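Local coordinates for protein SAM-dependent methyltransferase (Anabaena variabilis ATCC 29413, PDB 3GGD) that probably transfers methyl groups from S-adenosyl-L-methionine to an unidentified substrate, and binds the spent cofactor S-adenosyl-L-homocysteine, at residues A117-E122 against R150-K155; E57-D62 against G124-Y129; D109-E114 against V139-L144; A158-E163 against A237-I242. All coordinates share one frame; numbering follows the deposited sequence.

Contact 1 (A117-E122 against R150-K155); sequences AQIHSE and RILLGK. With EDO (1,2-ethanediol), chain N.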
# COMPACT_ATOMS: atom_id res chain seq x y z
N ALA A 117 -18.35 0.99 3.51
CA ALA A 117 -19.71 1.34 3.20
C ALA A 117 -20.05 2.72 3.80
O ALA A 117 -20.71 3.53 3.15
CB ALA A 117 -20.73 0.22 3.72
N GLN A 118 -19.59 2.98 5.02
CA GLN A 118 -19.87 4.26 5.68
C GLN A 118 -19.24 5.41 4.89
O GLN A 118 -19.92 6.36 4.52
CB GLN A 118 -19.36 4.24 7.13
CG GLN A 118 -19.57 5.54 7.89
CD GLN A 118 -21.01 5.98 7.97
OE1 GLN A 118 -21.88 5.19 8.35
NE2 GLN A 118 -21.28 7.24 7.61
N ILE A 119 -17.97 5.27 4.58
CA ILE A 119 -17.25 6.27 3.80
C ILE A 119 -17.95 6.53 2.44
O ILE A 119 -18.21 7.68 2.07
CB ILE A 119 -15.80 5.80 3.53
CG1 ILE A 119 -14.93 5.96 4.77
CG2 ILE A 119 -15.16 6.65 2.43
CD1 ILE A 119 -14.38 7.38 4.92
N HIS A 120 -18.25 5.47 1.70
CA HIS A 120 -18.87 5.64 0.39
C HIS A 120 -20.24 6.33 0.55
O HIS A 120 -20.63 7.10 -0.33
CB HIS A 120 -18.98 4.32 -0.41
CG HIS A 120 -19.52 4.50 -1.79
ND1 HIS A 120 -20.86 4.64 -2.05
CD2 HIS A 120 -18.89 4.57 -2.99
CE1 HIS A 120 -21.04 4.83 -3.35
NE2 HIS A 120 -19.85 4.78 -3.95
N SER A 121 -20.97 6.06 1.63
CA SER A 121 -22.28 6.68 1.81
C SER A 121 -22.12 8.21 1.96
O SER A 121 -23.02 8.97 1.62
CB SER A 121 -23.05 6.13 2.99
OG SER A 121 -22.48 6.53 4.23
N GLU A 122 -20.96 8.64 2.46
CA GLU A 122 -20.66 10.07 2.63
C GLU A 122 -20.12 10.74 1.38
O GLU A 122 -20.51 11.83 1.09
CB GLU A 122 -19.64 10.25 3.75
CG GLU A 122 -20.18 9.81 5.12
CD GLU A 122 -19.09 9.79 6.19
OE1 GLU A 122 -18.12 10.56 6.07
OE2 GLU A 122 -19.23 9.00 7.16
N ARG A 150 -14.00 -2.54 -3.58
CA ARG A 150 -15.10 -2.60 -4.50
C ARG A 150 -16.17 -1.58 -4.05
O ARG A 150 -16.74 -0.87 -4.88
CB ARG A 150 -15.69 -4.03 -4.51
CG ARG A 150 -16.97 -4.18 -5.34
CD ARG A 150 -17.59 -5.57 -5.37
NE ARG A 150 -16.69 -6.42 -6.13
CZ ARG A 150 -15.75 -7.22 -5.63
NH1 ARG A 150 -15.61 -7.42 -4.32
NH2 ARG A 150 -14.95 -7.84 -6.48
N ILE A 151 -16.44 -1.53 -2.75
CA ILE A 151 -17.40 -0.61 -2.19
C ILE A 151 -16.95 0.85 -2.42
O ILE A 151 -17.74 1.68 -2.89
CB ILE A 151 -17.58 -0.88 -0.68
CG1 ILE A 151 -18.29 -2.23 -0.45
CG2 ILE A 151 -18.38 0.27 -0.03
CD1 ILE A 151 -18.21 -2.75 1.02
N LEU A 152 -15.68 1.16 -2.14
CA LEU A 152 -15.23 2.55 -2.30
C LEU A 152 -15.25 3.07 -3.76
O LEU A 152 -15.55 4.27 -4.03
CB LEU A 152 -13.82 2.70 -1.73
CG LEU A 152 -13.68 2.50 -0.21
CD1 LEU A 152 -12.19 2.39 0.23
CD2 LEU A 152 -14.44 3.62 0.59
N LEU A 153 -14.89 2.17 -4.70
CA LEU A 153 -14.80 2.51 -6.11
C LEU A 153 -16.14 2.70 -6.80
O LEU A 153 -16.29 3.54 -7.70
CB LEU A 153 -14.03 1.41 -6.84
CG LEU A 153 -12.52 1.35 -6.53
CD1 LEU A 153 -11.92 -0.03 -6.88
CD2 LEU A 153 -11.76 2.52 -7.22
N GLY A 154 -17.11 1.86 -6.42
CA GLY A 154 -18.42 1.85 -7.12
C GLY A 154 -18.20 1.68 -8.62
O GLY A 154 -17.26 1.02 -9.05
N LYS A 155 -19.05 2.29 -9.43
CA LYS A 155 -18.94 2.17 -10.88
C LYS A 155 -17.92 3.12 -11.49
O LYS A 155 -17.23 2.73 -12.43
CB LYS A 155 -20.29 2.44 -11.55
CG LYS A 155 -20.32 2.23 -13.08
CD LYS A 155 -20.12 0.76 -13.45
CE LYS A 155 -20.33 0.50 -14.97
NZ LYS A 155 -19.50 1.40 -15.77
C1 EDO N . -22.59 5.14 -8.63
O1 EDO N . -21.82 5.67 -9.70
C2 EDO N . -22.48 3.61 -8.60
O2 EDO N . -21.34 3.19 -7.79

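Contact 2 (E57-D62 against G124-Y129); sequences ELPLID and GDANIY. With EDO (1,2-ethanediol), chain N.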
# COMPACT_ATOMS: atom_id res chain seq x y z
N GLU A 57 -12.68 14.95 -10.95
CA GLU A 57 -13.90 15.37 -10.23
C GLU A 57 -14.32 14.40 -9.09
O GLU A 57 -15.15 14.75 -8.26
CB GLU A 57 -15.08 15.57 -11.20
N LEU A 58 -13.76 13.20 -9.02
CA LEU A 58 -14.09 12.35 -7.90
C LEU A 58 -13.05 12.55 -6.81
O LEU A 58 -11.88 12.89 -7.11
CB LEU A 58 -14.12 10.87 -8.29
CG LEU A 58 -15.05 10.38 -9.41
CD1 LEU A 58 -14.85 8.87 -9.57
CD2 LEU A 58 -16.53 10.69 -9.13
N PRO A 59 -13.44 12.29 -5.57
CA PRO A 59 -12.43 12.34 -4.52
C PRO A 59 -11.40 11.23 -4.76
O PRO A 59 -11.74 10.19 -5.34
CB PRO A 59 -13.22 12.03 -3.22
CG PRO A 59 -14.52 11.44 -3.66
CD PRO A 59 -14.77 11.88 -5.06
N LEU A 60 -10.17 11.49 -4.34
CA LEU A 60 -9.09 10.52 -4.43
C LEU A 60 -8.77 9.99 -3.06
O LEU A 60 -8.44 10.77 -2.15
CB LEU A 60 -7.81 11.14 -5.01
CG LEU A 60 -6.60 10.17 -5.13
CD1 LEU A 60 -6.88 8.92 -6.00
CD2 LEU A 60 -5.39 10.92 -5.66
N ILE A 61 -8.82 8.66 -2.92
CA ILE A 61 -8.41 8.02 -1.69
C ILE A 61 -7.02 7.43 -1.84
O ILE A 61 -6.75 6.72 -2.82
CB ILE A 61 -9.39 6.87 -1.29
CG1 ILE A 61 -10.76 7.46 -0.84
CG2 ILE A 61 -8.75 5.97 -0.19
CD1 ILE A 61 -11.90 6.38 -0.67
N ASP A 62 -6.12 7.79 -0.90
CA ASP A 62 -4.81 7.11 -0.71
C ASP A 62 -5.12 6.04 0.32
O ASP A 62 -5.25 6.32 1.51
CB ASP A 62 -3.72 8.06 -0.18
CG ASP A 62 -2.34 7.41 -0.14
OD1 ASP A 62 -2.23 6.17 -0.29
OD2 ASP A 62 -1.34 8.15 0.05
N GLY A 124 -19.55 9.23 -2.01
CA GLY A 124 -19.77 8.65 -3.31
C GLY A 124 -18.57 7.89 -3.81
O GLY A 124 -17.61 7.61 -3.07
N ASP A 125 -18.59 7.58 -5.10
CA ASP A 125 -17.56 6.80 -5.75
C ASP A 125 -16.25 7.59 -5.67
O ASP A 125 -16.23 8.79 -5.90
CB ASP A 125 -17.86 6.58 -7.23
CG ASP A 125 -19.05 5.66 -7.51
OD1 ASP A 125 -19.64 5.09 -6.58
OD2 ASP A 125 -19.34 5.52 -8.71
N ALA A 126 -15.16 6.90 -5.38
CA ALA A 126 -13.83 7.53 -5.23
C ALA A 126 -12.83 6.81 -6.14
O ALA A 126 -12.96 5.61 -6.40
CB ALA A 126 -13.34 7.43 -3.78
N ASN A 127 -11.83 7.55 -6.60
CA ASN A 127 -10.67 6.90 -7.21
C ASN A 127 -9.76 6.46 -6.10
O ASN A 127 -9.86 7.00 -4.99
CB ASN A 127 -9.93 7.86 -8.12
CG ASN A 127 -10.73 8.24 -9.32
OD1 ASN A 127 -11.36 7.37 -9.93
ND2 ASN A 127 -10.72 9.54 -9.68
N ILE A 128 -8.92 5.45 -6.35
CA ILE A 128 -7.99 4.94 -5.32
C ILE A 128 -6.57 4.83 -5.82
O ILE A 128 -6.31 4.31 -6.92
CB ILE A 128 -8.41 3.55 -4.77
CG1 ILE A 128 -9.75 3.63 -4.03
CG2 ILE A 128 -7.34 2.98 -3.79
CD1 ILE A 128 -10.36 2.28 -3.64
N TYR A 129 -5.65 5.35 -5.00
CA TYR A 129 -4.23 5.11 -5.12
C TYR A 129 -3.84 4.21 -3.94
O TYR A 129 -4.12 4.55 -2.77
CB TYR A 129 -3.44 6.43 -5.01
CG TYR A 129 -1.93 6.26 -4.97
CD1 TYR A 129 -1.20 6.06 -6.12
CD2 TYR A 129 -1.24 6.28 -3.75
CE1 TYR A 129 0.21 5.93 -6.07
CE2 TYR A 129 0.15 6.19 -3.70
CZ TYR A 129 0.88 6.01 -4.86
OH TYR A 129 2.26 5.88 -4.84
C1 EDO N . -22.59 5.14 -8.63
O1 EDO N . -21.82 5.67 -9.70
C2 EDO N . -22.48 3.61 -8.60
O2 EDO N . -21.34 3.19 -7.79
O HOH W 1 -9.67 11.76 -8.20

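Contact 3 (D109-E114 against V139-L144); sequences DGLVPE and VEKREL. With SAH (S-adenosyl-L-homocysteine), chain E.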
# COMPACT_ATOMS: atom_id res chain seq x y z
N ASP A 109 -10.36 0.43 8.55
CA ASP A 109 -9.85 -0.91 8.47
C ASP A 109 -10.43 -1.61 7.26
O ASP A 109 -11.63 -1.94 7.25
CB ASP A 109 -10.20 -1.68 9.78
CG ASP A 109 -9.52 -3.06 9.87
OD1 ASP A 109 -9.14 -3.62 8.81
OD2 ASP A 109 -9.35 -3.56 11.01
N GLY A 110 -9.58 -1.87 6.27
CA GLY A 110 -9.96 -2.54 5.03
C GLY A 110 -10.54 -3.95 5.19
O GLY A 110 -11.19 -4.47 4.27
N LEU A 111 -10.31 -4.56 6.37
CA LEU A 111 -10.80 -5.89 6.65
C LEU A 111 -12.16 -5.83 7.31
O LEU A 111 -12.71 -6.85 7.62
CB LEU A 111 -9.79 -6.70 7.50
CG LEU A 111 -8.40 -6.83 6.84
CD1 LEU A 111 -7.48 -7.75 7.75
CD2 LEU A 111 -8.50 -7.41 5.43
N VAL A 112 -12.74 -4.63 7.42
CA VAL A 112 -14.09 -4.45 8.00
C VAL A 112 -14.90 -3.65 6.99
O VAL A 112 -14.95 -2.41 7.07
CB VAL A 112 -14.04 -3.76 9.39
CG1 VAL A 112 -15.46 -3.74 10.09
CG2 VAL A 112 -13.04 -4.46 10.32
N PRO A 113 -15.49 -4.33 5.98
CA PRO A 113 -16.11 -3.63 4.84
C PRO A 113 -17.24 -2.67 5.18
O PRO A 113 -17.47 -1.76 4.43
CB PRO A 113 -16.57 -4.77 3.92
CG PRO A 113 -15.57 -5.89 4.25
CD PRO A 113 -15.56 -5.79 5.78
N GLU A 114 -17.88 -2.83 6.30
CA GLU A 114 -18.87 -1.85 6.76
C GLU A 114 -18.27 -0.43 6.90
O GLU A 114 -18.98 0.56 6.71
CB GLU A 114 -19.45 -2.30 8.09
CG GLU A 114 -20.40 -1.28 8.70
N VAL A 139 -3.43 -14.23 3.02
CA VAL A 139 -4.24 -14.66 1.87
C VAL A 139 -5.70 -14.91 2.24
O VAL A 139 -6.60 -14.49 1.51
CB VAL A 139 -3.59 -15.87 1.15
CG1 VAL A 139 -4.55 -16.53 0.14
CG2 VAL A 139 -2.32 -15.37 0.45
N GLU A 140 -5.91 -15.51 3.40
CA GLU A 140 -7.27 -15.80 3.85
C GLU A 140 -8.10 -14.56 4.25
O GLU A 140 -9.29 -14.66 4.46
CB GLU A 140 -7.26 -16.83 4.99
CG GLU A 140 -6.64 -16.30 6.29
CD GLU A 140 -5.08 -16.40 6.40
OE1 GLU A 140 -4.32 -16.64 5.38
OE2 GLU A 140 -4.65 -16.25 7.58
N LYS A 141 -7.48 -13.38 4.32
CA LYS A 141 -8.18 -12.16 4.63
C LYS A 141 -8.30 -11.23 3.44
O LYS A 141 -8.92 -10.17 3.55
CB LYS A 141 -7.47 -11.46 5.79
CG LYS A 141 -7.69 -12.26 7.09
CD LYS A 141 -6.66 -11.92 8.10
CE LYS A 141 -6.86 -12.70 9.47
NZ LYS A 141 -5.57 -12.55 10.30
N ARG A 142 -7.72 -11.62 2.31
CA ARG A 142 -7.66 -10.73 1.15
C ARG A 142 -9.02 -10.40 0.53
O ARG A 142 -9.20 -9.31 0.02
CB ARG A 142 -6.72 -11.28 0.07
CG ARG A 142 -5.26 -11.13 0.46
CD ARG A 142 -4.32 -11.74 -0.57
NE ARG A 142 -2.91 -11.49 -0.24
CZ ARG A 142 -1.89 -11.65 -1.09
NH1 ARG A 142 -2.12 -12.07 -2.33
NH2 ARG A 142 -0.65 -11.38 -0.69
N GLU A 143 -9.96 -11.33 0.59
CA GLU A 143 -11.27 -11.10 0.01
C GLU A 143 -11.98 -9.94 0.72
O GLU A 143 -12.67 -9.18 0.08
CB GLU A 143 -12.11 -12.40 0.03
CG GLU A 143 -13.64 -12.22 -0.19
CD GLU A 143 -14.08 -11.69 -1.60
OE1 GLU A 143 -13.27 -11.67 -2.57
OE2 GLU A 143 -15.28 -11.32 -1.73
N LEU A 144 -11.76 -9.78 2.03
CA LEU A 144 -12.35 -8.70 2.81
C LEU A 144 -11.84 -7.36 2.29
O LEU A 144 -12.61 -6.41 2.09
CB LEU A 144 -12.04 -8.89 4.30
CG LEU A 144 -12.73 -10.07 5.02
CD1 LEU A 144 -12.08 -10.36 6.39
CD2 LEU A 144 -14.25 -9.83 5.19
N SAH E . 0.97 3.32 1.08
CA SAH E . 1.97 3.72 2.11
CB SAH E . 2.18 2.65 3.21
CG SAH E . 2.60 1.23 2.80
SD SAH E . 2.91 0.15 4.21
C SAH E . 3.31 4.08 1.49
O SAH E . 4.12 4.81 2.13
OXT SAH E . 3.62 3.65 0.38
C5' SAH E . 1.34 -0.67 4.34
C4' SAH E . 0.26 0.20 5.04
O4' SAH E . -0.99 -0.52 5.08
C3' SAH E . 0.53 0.59 6.51
O3' SAH E . 0.42 1.99 6.72
C2' SAH E . -0.56 -0.12 7.30
O2' SAH E . -0.92 0.47 8.56
C1' SAH E . -1.69 -0.20 6.28
N9 SAH E . -2.69 -1.23 6.59
C8 SAH E . -2.42 -2.48 7.03
N7 SAH E . -3.56 -3.17 7.19
C5 SAH E . -4.58 -2.33 6.86
C6 SAH E . -6.03 -2.43 6.88
N6 SAH E . -6.55 -3.61 7.29
N1 SAH E . -6.79 -1.38 6.52
C2 SAH E . -6.19 -0.20 6.14
N3 SAH E . -4.87 -0.06 6.13
C4 SAH E . -4.03 -1.05 6.50

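Contact 4 (A158-E163 against A237-I242); sequences AMYLIE and AFWAVI. With EDO (1,2-ethanediol), chain R.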
# COMPACT_ATOMS: atom_id res chain seq x y z
N ALA A 158 -11.69 4.53 -10.38
CA ALA A 158 -10.61 3.67 -10.88
C ALA A 158 -9.55 3.59 -9.77
O ALA A 158 -9.43 4.49 -8.94
CB ALA A 158 -9.98 4.20 -12.22
N MSE A 159 -8.82 2.48 -9.77
CA MSE A 159 -7.79 2.22 -8.78
C MSE A 159 -6.48 1.93 -9.45
O MSE A 159 -6.42 1.05 -10.32
CB MSE A 159 -8.12 1.01 -7.88
CG MSE A 159 -6.98 0.64 -7.01
SE MSE A 159 -7.42 -0.55 -5.53
CE MSE A 159 -8.16 -2.06 -6.51
N TYR A 160 -5.44 2.64 -9.02
CA TYR A 160 -4.09 2.26 -9.34
C TYR A 160 -3.53 1.60 -8.09
O TYR A 160 -3.61 2.16 -7.00
CB TYR A 160 -3.21 3.47 -9.65
CG TYR A 160 -1.71 3.11 -9.79
CD1 TYR A 160 -1.19 2.67 -11.00
CD2 TYR A 160 -0.83 3.23 -8.72
CE1 TYR A 160 0.17 2.38 -11.14
CE2 TYR A 160 0.53 2.93 -8.84
CZ TYR A 160 1.02 2.50 -10.06
OH TYR A 160 2.35 2.27 -10.17
N LEU A 161 -2.98 0.40 -8.25
CA LEU A 161 -2.25 -0.24 -7.16
C LEU A 161 -0.89 -0.76 -7.65
O LEU A 161 -0.72 -1.14 -8.81
CB LEU A 161 -3.03 -1.37 -6.50
CG LEU A 161 -3.22 -2.72 -7.24
CD1 LEU A 161 -3.77 -3.79 -6.20
CD2 LEU A 161 -4.14 -2.58 -8.42
N ILE A 162 0.09 -0.69 -6.75
CA ILE A 162 1.44 -1.22 -6.98
C ILE A 162 1.78 -2.04 -5.72
O ILE A 162 1.60 -1.60 -4.59
CB ILE A 162 2.45 -0.11 -7.34
CG1 ILE A 162 3.82 -0.76 -7.65
CG2 ILE A 162 2.50 1.02 -6.21
CD1 ILE A 162 4.95 0.22 -8.12
N GLU A 163 2.19 -3.28 -5.97
CA GLU A 163 2.40 -4.27 -4.93
C GLU A 163 3.71 -4.99 -5.19
O GLU A 163 4.28 -4.88 -6.27
CB GLU A 163 1.23 -5.28 -4.97
CG GLU A 163 -0.12 -4.67 -4.64
CD GLU A 163 -0.21 -4.15 -3.22
OE1 GLU A 163 0.52 -4.69 -2.35
OE2 GLU A 163 -0.99 -3.16 -2.99
N ALA A 237 8.02 -5.55 -8.60
CA ALA A 237 6.69 -4.95 -8.42
C ALA A 237 5.71 -5.49 -9.46
O ALA A 237 6.09 -6.04 -10.49
CB ALA A 237 6.77 -3.42 -8.50
N PHE A 238 4.44 -5.36 -9.13
CA PHE A 238 3.34 -5.61 -10.02
C PHE A 238 2.44 -4.41 -9.84
O PHE A 238 2.16 -4.02 -8.70
CB PHE A 238 2.52 -6.86 -9.63
CG PHE A 238 1.18 -6.92 -10.30
CD1 PHE A 238 1.07 -7.33 -11.60
CD2 PHE A 238 0.05 -6.50 -9.66
CE1 PHE A 238 -0.13 -7.35 -12.25
CE2 PHE A 238 -1.18 -6.53 -10.31
CZ PHE A 238 -1.24 -6.94 -11.62
N TRP A 239 1.97 -3.84 -10.95
CA TRP A 239 1.02 -2.72 -10.87
C TRP A 239 -0.06 -2.84 -11.93
O TRP A 239 0.13 -3.48 -12.99
CB TRP A 239 1.72 -1.33 -10.98
CG TRP A 239 2.36 -1.07 -12.28
CD1 TRP A 239 3.67 -1.29 -12.58
CD2 TRP A 239 1.77 -0.52 -13.47
NE1 TRP A 239 3.93 -0.93 -13.87
CE2 TRP A 239 2.79 -0.44 -14.44
CE3 TRP A 239 0.48 -0.09 -13.80
CZ2 TRP A 239 2.56 0.03 -15.74
CZ3 TRP A 239 0.26 0.39 -15.08
CH2 TRP A 239 1.30 0.45 -16.03
N ALA A 240 -1.21 -2.24 -11.61
CA ALA A 240 -2.36 -2.24 -12.50
C ALA A 240 -3.27 -1.04 -12.24
O ALA A 240 -3.31 -0.49 -11.13
CB ALA A 240 -3.17 -3.59 -12.39
N VAL A 241 -3.97 -0.63 -13.30
CA VAL A 241 -5.11 0.27 -13.14
C VAL A 241 -6.36 -0.55 -13.50
O VAL A 241 -6.43 -1.13 -14.60
CB VAL A 241 -5.02 1.53 -14.06
CG1 VAL A 241 -6.24 2.38 -13.83
CG2 VAL A 241 -3.72 2.34 -13.79
N ILE A 242 -7.32 -0.60 -12.57
CA ILE A 242 -8.56 -1.36 -12.78
C ILE A 242 -9.79 -0.48 -12.55
O ILE A 242 -9.74 0.52 -11.81
CB ILE A 242 -8.60 -2.67 -11.91
CG1 ILE A 242 -8.83 -2.36 -10.41
CG2 ILE A 242 -7.29 -3.47 -12.10
CD1 ILE A 242 -9.05 -3.63 -9.53
C1 EDO R . 6.19 -2.29 -17.13
O1 EDO R . 6.48 -3.68 -17.21
C2 EDO R . 6.78 -1.83 -15.80
O2 EDO R . 6.42 -0.48 -15.58

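Contact 1 (A117-E122 against R150-K155)
This is a helix-to-helix contact on one side of the Rossmann-like sheet: the last half of helix 113-123 lies against the carboxyl end of helix 142-153 and the turn that leaves it. No hydrogen bond joins the two segments; apolar branches meet beside one imidazole. Nearer the sheet, Ile119 and Leu152 cross obliquely. Ile119 CG2, anti to the backbone N, comes within 3.6 Å of Leu152 CD2, while the CG1 arm of Ile119 leads away from the other helix. Leu152 starts out from the far side of its own helix, and only its CD2 branch returns to make this touch. Ile151 brings CG2 rather than its longer arm, laying that methyl 3.6 Å from Ala117 N, so the backbone at Ala117 is met more closely than its small CB.

His120 reaches across because CG is anti to the backbone N (chi1 -176°). Its CD2 corner, not a nitrogen, faces the helix end: His120 CD2 is 3.1 Å from Ile151 O and 3.5 Å from Leu152 O, the latter lying at the ring edge in its plane. His120 NE2 is instead hydrogen-bonded to Asp125, and Leu152 O is taken up by the backbone of Ala126. Gly154 then ends the helix with a positive phi of 53°. Its CA touches an ethanediol whose O2 accepts from Lys155 N at 3.0 Å. Two helix-end carbonyls beside a ring carbon, with a carboxylate on the neighbouring nitrogen, would tend to stabilise positive charge on His120 and may raise its pKa.

Contact 2 (E57-D62 against G124-Y129)
Asp125 OD1 is gripped twice, by His120 NE2 and by O2 of an ethanediol at 2.8 Å, and Asp125 OD2 equally so, by Gln156 N and by ethanediol O1 at 2.7 Å. The diol thus spans the two carboxylate oxygens. An alanine here would remove that carboxylate, and would probably leave His120 NE2 and Gln156 N without these acceptors and loosen the turn that leads into the strand.

From Asp125 the chain enters strand 127-131, which runs parallel to strand 60-63 in the middle of the seven-stranded sheet. The ladder starts with Asn127 N donating to Pro59 O at 2.9 Å, nearly along the C=O axis. Ile61 N then gives an almost straight bond of 2.8 Å to Asn127 O, although it approaches from above the carbonyl plane, and Ile61 O accepts from Tyr129 N at 2.8 Å. This is the 1-4 strand pairing of the class I methyltransferase fold, a Rossmann-like sheet in which the 3-2-1-4-5-7-6 order puts these strands side by side.

Leu58, in the loop before strand 60-63, crosses Asn127 at about a right angle, its CD1 3.8 Å from Asn127 OD1. That oxygen is bonded to Ala158 N, while a water accepts from Asn127 ND2 and donates to Leu58 O. On the face bearing Leu60 and Asn127, Asp62 and Tyr129 run alongside each other in the same direction, with carboxylate and ring planes 77° apart and Asp62 OD1 3.6 Å from the ring-edge atom Tyr129 CD2. Asp62 OD2 is hydrogen-bonded to Thr71 OG1. On the reverse face Ile61 CD1 touches Ala126 CB at 3.6 Å, under the cover of Leu152.

Contact 3 (D109-E114 against V139-L144)
Leu111 lies across both Lys141 and Leu144 at about a right angle, and the joint between the two segments is built on that crossing. With CG anti to its own carbonyl carbon, Leu111 pushes its CD2 methyl onto the start of helix 142-153, 3.4 Å from Lys141 O and 4.0 Å from Leu144 CB. Of the Lys141 side chain only CB takes part, and the rest extends away. Leu144 returns the contact at the loop backbone, its CD1 3.8 Å from Leu111 O, while the Pro113 ring sets CG 3.7 Å from Leu144 O. Gly110 O and Leu144 O, both acceptors, stand 3.2 Å apart; Ser148 OG reaches both, bonding Gly110 and, weakly, Leu144.

Leu111 also touches the cofactor, its CG close to N6 of the adenine. Asp109 OD1 accepts from Leu111 N at 2.9 Å, closing an Asx turn within a type I beta turn; the N-H meets it from above the carboxylate plane. The same oxygen takes N6 of S-adenosyl-L-homocysteine at 3.0 Å, and Gly110 N donates to adenine N1 at 2.8 Å and 170°. An alanine in place of Asp109 would lose both the N6 acceptor and the Asx turn, and would probably weaken adenine binding. An acceptor for the amino group beside a donor for N1 suits adenine, and would suit poorly a base with a keto group at that position.

Contact 4 (A158-E163 against A237-I242)
Six backbone hydrogen bonds, in three reciprocal pairs, satisfy every other residue along this antiparallel ladder. Met159 N donates to Ile242 O at 3.0 Å and Met159 O accepts from Ile242 N; Leu161 and Ala240 exchange bonds in the same way, and so do Glu163 and Phe238. Most donors arrive nearly along the C=O axis, but Phe238 N comes in above the carbonyl plane of Glu163, at 2.9 Å from Glu163 O. Between these rungs the carbonyls also receive CA-H groups, the closest being Trp239 CA at 3.1 Å from Leu161 O. Tyr160 and Ile162 turn their own N-H and C=O groups the other way, to the backbone of strand 127-131 and of Thr132 just after it.

The buried polar ends of Tyr160 and Glu163 are met from outside the pair. Tyr160 OH bonds to Asp46 and Arg49, and the bent Glu163 side chain places OE1 on the N-H groups of Phe134 and His135 and OE2 on that of Gly133. The less buried Trp239 donates from NE1 to O2 of an ethanediol at 3.1 Å, in the plane of the indole.

Trp239 CG is wedged between the backbone N and the carbonyl carbon (chi1 65°), which lays the indole obliquely against Tyr160, Trp239 CE3 3.6 Å from Tyr160 CE1 and the planes 33° apart. Val241 CG2 meets the same phenol at its edge, 3.8 Å from Tyr160 CD1. On the face bearing Leu161, selenomethionine Met159 runs alongside Ile242, with Met159 CE 3.5 Å from Ile242 CD1. Helix 43-50 covers the Tyr160 face, strand 127-131 flanks 158-163, and the outermost strand 211-217 lies beyond 237-242.

Overall arrangement
Contacts 2 and 4 are successive parts of one sheet: Ile128 N bonds to Ala158 O and Ile128 O to Tyr160 N, both at 2.8 Å, although the contact centres are 14 Å apart. Contacts 1 and 3 use the same two helices, 113-123 and 142-153, at their opposite ends, with centres also about 14 Å apart. Contact 1 is tied to contact 2 by His120 NE2 and Asp125 OD1 at 2.7 Å, and the two share one ethanediol. Contact 3 holds the adenine of S-adenosyl-L-homocysteine directly, whereas contact 2 approaches the cofactor through Asp62, whose side chain is about 5 Å from it. Contact 4 neighbours the pocket at Ile162, about 4 Å from the Arg131 side chain.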